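Local coordinates for dextranase (Pseudarthrobacter oxydans, PDB 6NZS), which catalyses the endohydrolysis of alpha-1,6-glucosidic linkages in dextran, as a member of glycosyl hydrolase family 49, at residues A177-P182 / I434-Y439. Sequence-based numbering, arbitrary orientation.
Sequences AIHTEP and IHNRMY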
# COMPACT_ATOMS: atom_id res chain seq x y z
N ALA A 177 -3.42 -23.60 5.36
CA ALA A 177 -2.42 -22.65 4.87
C ALA A 177 -3.08 -21.44 4.23
O ALA A 177 -4.02 -21.57 3.44
CB ALA A 177 -1.50 -23.34 3.86
N ILE A 178 -2.59 -20.26 4.58
CA ILE A 178 -3.08 -19.00 4.04
C ILE A 178 -2.08 -18.37 3.06
O ILE A 178 -2.45 -17.98 1.95
CB ILE A 178 -3.46 -18.02 5.18
CG1 ILE A 178 -4.67 -18.56 5.97
CG2 ILE A 178 -3.73 -16.61 4.64
CD1 ILE A 178 -5.92 -18.85 5.12
N HIS A 179 -0.81 -18.28 3.46
CA HIS A 179 0.17 -17.65 2.59
C HIS A 179 1.57 -17.88 3.15
O HIS A 179 1.75 -17.98 4.36
CB HIS A 179 -0.09 -16.14 2.49
CG HIS A 179 0.61 -15.50 1.33
ND1 HIS A 179 0.10 -15.54 0.04
CD2 HIS A 179 1.78 -14.83 1.25
CE1 HIS A 179 0.94 -14.91 -0.77
NE2 HIS A 179 1.96 -14.47 -0.06
N THR A 180 2.55 -17.95 2.25
CA THR A 180 3.96 -18.13 2.61
C THR A 180 4.74 -16.88 2.20
O THR A 180 4.63 -16.42 1.06
CB THR A 180 4.52 -19.37 1.91
OG1 THR A 180 3.84 -20.53 2.41
CG2 THR A 180 6.01 -19.52 2.17
N GLU A 181 5.51 -16.33 3.14
CA GLU A 181 6.21 -15.08 2.88
C GLU A 181 7.37 -14.96 3.87
O GLU A 181 7.43 -15.72 4.85
CB GLU A 181 5.26 -13.88 3.02
CG GLU A 181 4.86 -13.66 4.49
CD GLU A 181 3.77 -12.63 4.72
OE1 GLU A 181 3.35 -11.95 3.77
OE2 GLU A 181 3.34 -12.50 5.88
N PRO A 182 8.30 -14.03 3.64
CA PRO A 182 9.36 -13.80 4.64
C PRO A 182 8.76 -13.32 5.96
O PRO A 182 7.89 -12.44 5.98
CB PRO A 182 10.22 -12.70 4.00
CG PRO A 182 9.99 -12.88 2.51
CD PRO A 182 8.54 -13.26 2.40
N ILE A 434 2.13 -8.98 -4.42
CA ILE A 434 3.20 -9.94 -4.23
C ILE A 434 2.93 -10.87 -3.06
O ILE A 434 3.43 -12.00 -3.03
CB ILE A 434 4.59 -9.27 -4.14
CG1 ILE A 434 4.65 -8.21 -3.03
CG2 ILE A 434 5.02 -8.69 -5.49
CD1 ILE A 434 6.10 -7.80 -2.69
N HIS A 435 2.18 -10.39 -2.06
CA HIS A 435 1.79 -11.20 -0.91
C HIS A 435 0.44 -10.71 -0.43
O HIS A 435 0.04 -9.58 -0.69
CB HIS A 435 2.80 -11.05 0.23
CG HIS A 435 4.14 -11.65 -0.09
ND1 HIS A 435 4.30 -13.00 -0.29
CD2 HIS A 435 5.35 -11.08 -0.28
CE1 HIS A 435 5.57 -13.25 -0.58
NE2 HIS A 435 6.23 -12.10 -0.58
N ASN A 436 -0.24 -11.59 0.30
CA ASN A 436 -1.48 -11.20 0.97
C ASN A 436 -1.75 -12.22 2.06
O ASN A 436 -1.36 -13.38 1.95
CB ASN A 436 -2.66 -11.15 -0.01
CG ASN A 436 -3.18 -12.53 -0.36
OD1 ASN A 436 -4.16 -13.00 0.23
ND2 ASN A 436 -2.52 -13.19 -1.30
N ARG A 437 -2.44 -11.77 3.11
CA ARG A 437 -2.83 -12.65 4.21
C ARG A 437 -4.34 -12.62 4.40
O ARG A 437 -4.84 -12.69 5.53
CB ARG A 437 -2.09 -12.32 5.50
CG ARG A 437 -0.61 -12.72 5.49
CD ARG A 437 -0.00 -12.73 6.90
NE ARG A 437 -0.14 -11.44 7.57
CZ ARG A 437 0.69 -10.41 7.42
NH1 ARG A 437 1.74 -10.50 6.61
NH2 ARG A 437 0.46 -9.28 8.08
N MET A 438 -5.09 -12.52 3.31
CA MET A 438 -6.55 -12.49 3.39
C MET A 438 -7.04 -13.90 3.71
O MET A 438 -6.82 -14.84 2.94
CB MET A 438 -7.14 -11.95 2.09
CG MET A 438 -6.74 -10.49 1.83
SD MET A 438 -7.58 -9.69 0.44
CE MET A 438 -6.97 -10.68 -0.92
N TYR A 439 -7.69 -14.06 4.87
CA TYR A 439 -7.76 -15.38 5.48
C TYR A 439 -9.14 -15.84 5.93
O TYR A 439 -9.25 -16.96 6.41
CB TYR A 439 -6.83 -15.47 6.70
CG TYR A 439 -7.25 -14.63 7.91
CD1 TYR A 439 -8.09 -15.15 8.90
CD2 TYR A 439 -6.79 -13.33 8.08
CE1 TYR A 439 -8.46 -14.40 10.00
CE2 TYR A 439 -7.15 -12.57 9.18
CZ TYR A 439 -7.98 -13.11 10.14
OH TYR A 439 -8.34 -12.36 11.23
O HOH W 1 -4.69 -16.37 1.24
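Glu-181 OE2 is gripped by two groups, NH1 of Arg-437, 2.7 Å away in a salt bridge, and the hydroxyl of Tyr-155. NH1 comes to the syn lone pair of OE2, on the side of OE1, and the bond is bent, with an N-H...O angle of 136°; carboxylate and guanidinium planes stand 73° apart. OE1 accepts from Trp-406 NE1, which fixes the carboxylate at both oxygens, and Arg-437 NH2 has a second acid in Glu-409. Higher on the same glutamate, CB lies over one face of the His-435 ring, 3.8 Å from its centroid, a CH-pi contact. That ring meets His-179 rim to rim, planes nearly perpendicular: His-179 NE2 and His-435 ND1 share a hydrogen bond of 2.8 Å. The His-179 side chain leaves its CA toward 434-439, with CG anti to the backbone N (chi1 -163°). The backbone N of Asn-436 lies over the centre of its ring, 3.6 Å above the plane. The far nitrogens of this pair are also engaged, His-179 ND1 by Met-484 O and His-435 NE2 by Glu-149, forming a buried polar chain. A leucine in place of His-179 would probably leave His-435 ND1 without this partner and Met-484 O with one donor fewer, weakening the hold on the His-435 ring. Beyond the rings, Ile-178 sets CD1 against Tyr-439 CB at 3.8 Å, and one water donates to both Ile-178 O and Met-438 O. Asn-436 OD1 accepts from Met-438 N in an Asx turn and ND2 bonds to Met-484 O, while Ile-178 and His-179 form a classic beta bulge opposite Ala-157. The contact thus joins a bulged strand of the N-terminal Ig-like domain to the beta-solenoid through buried side chains, an interdomain interface in this family 49 enzyme.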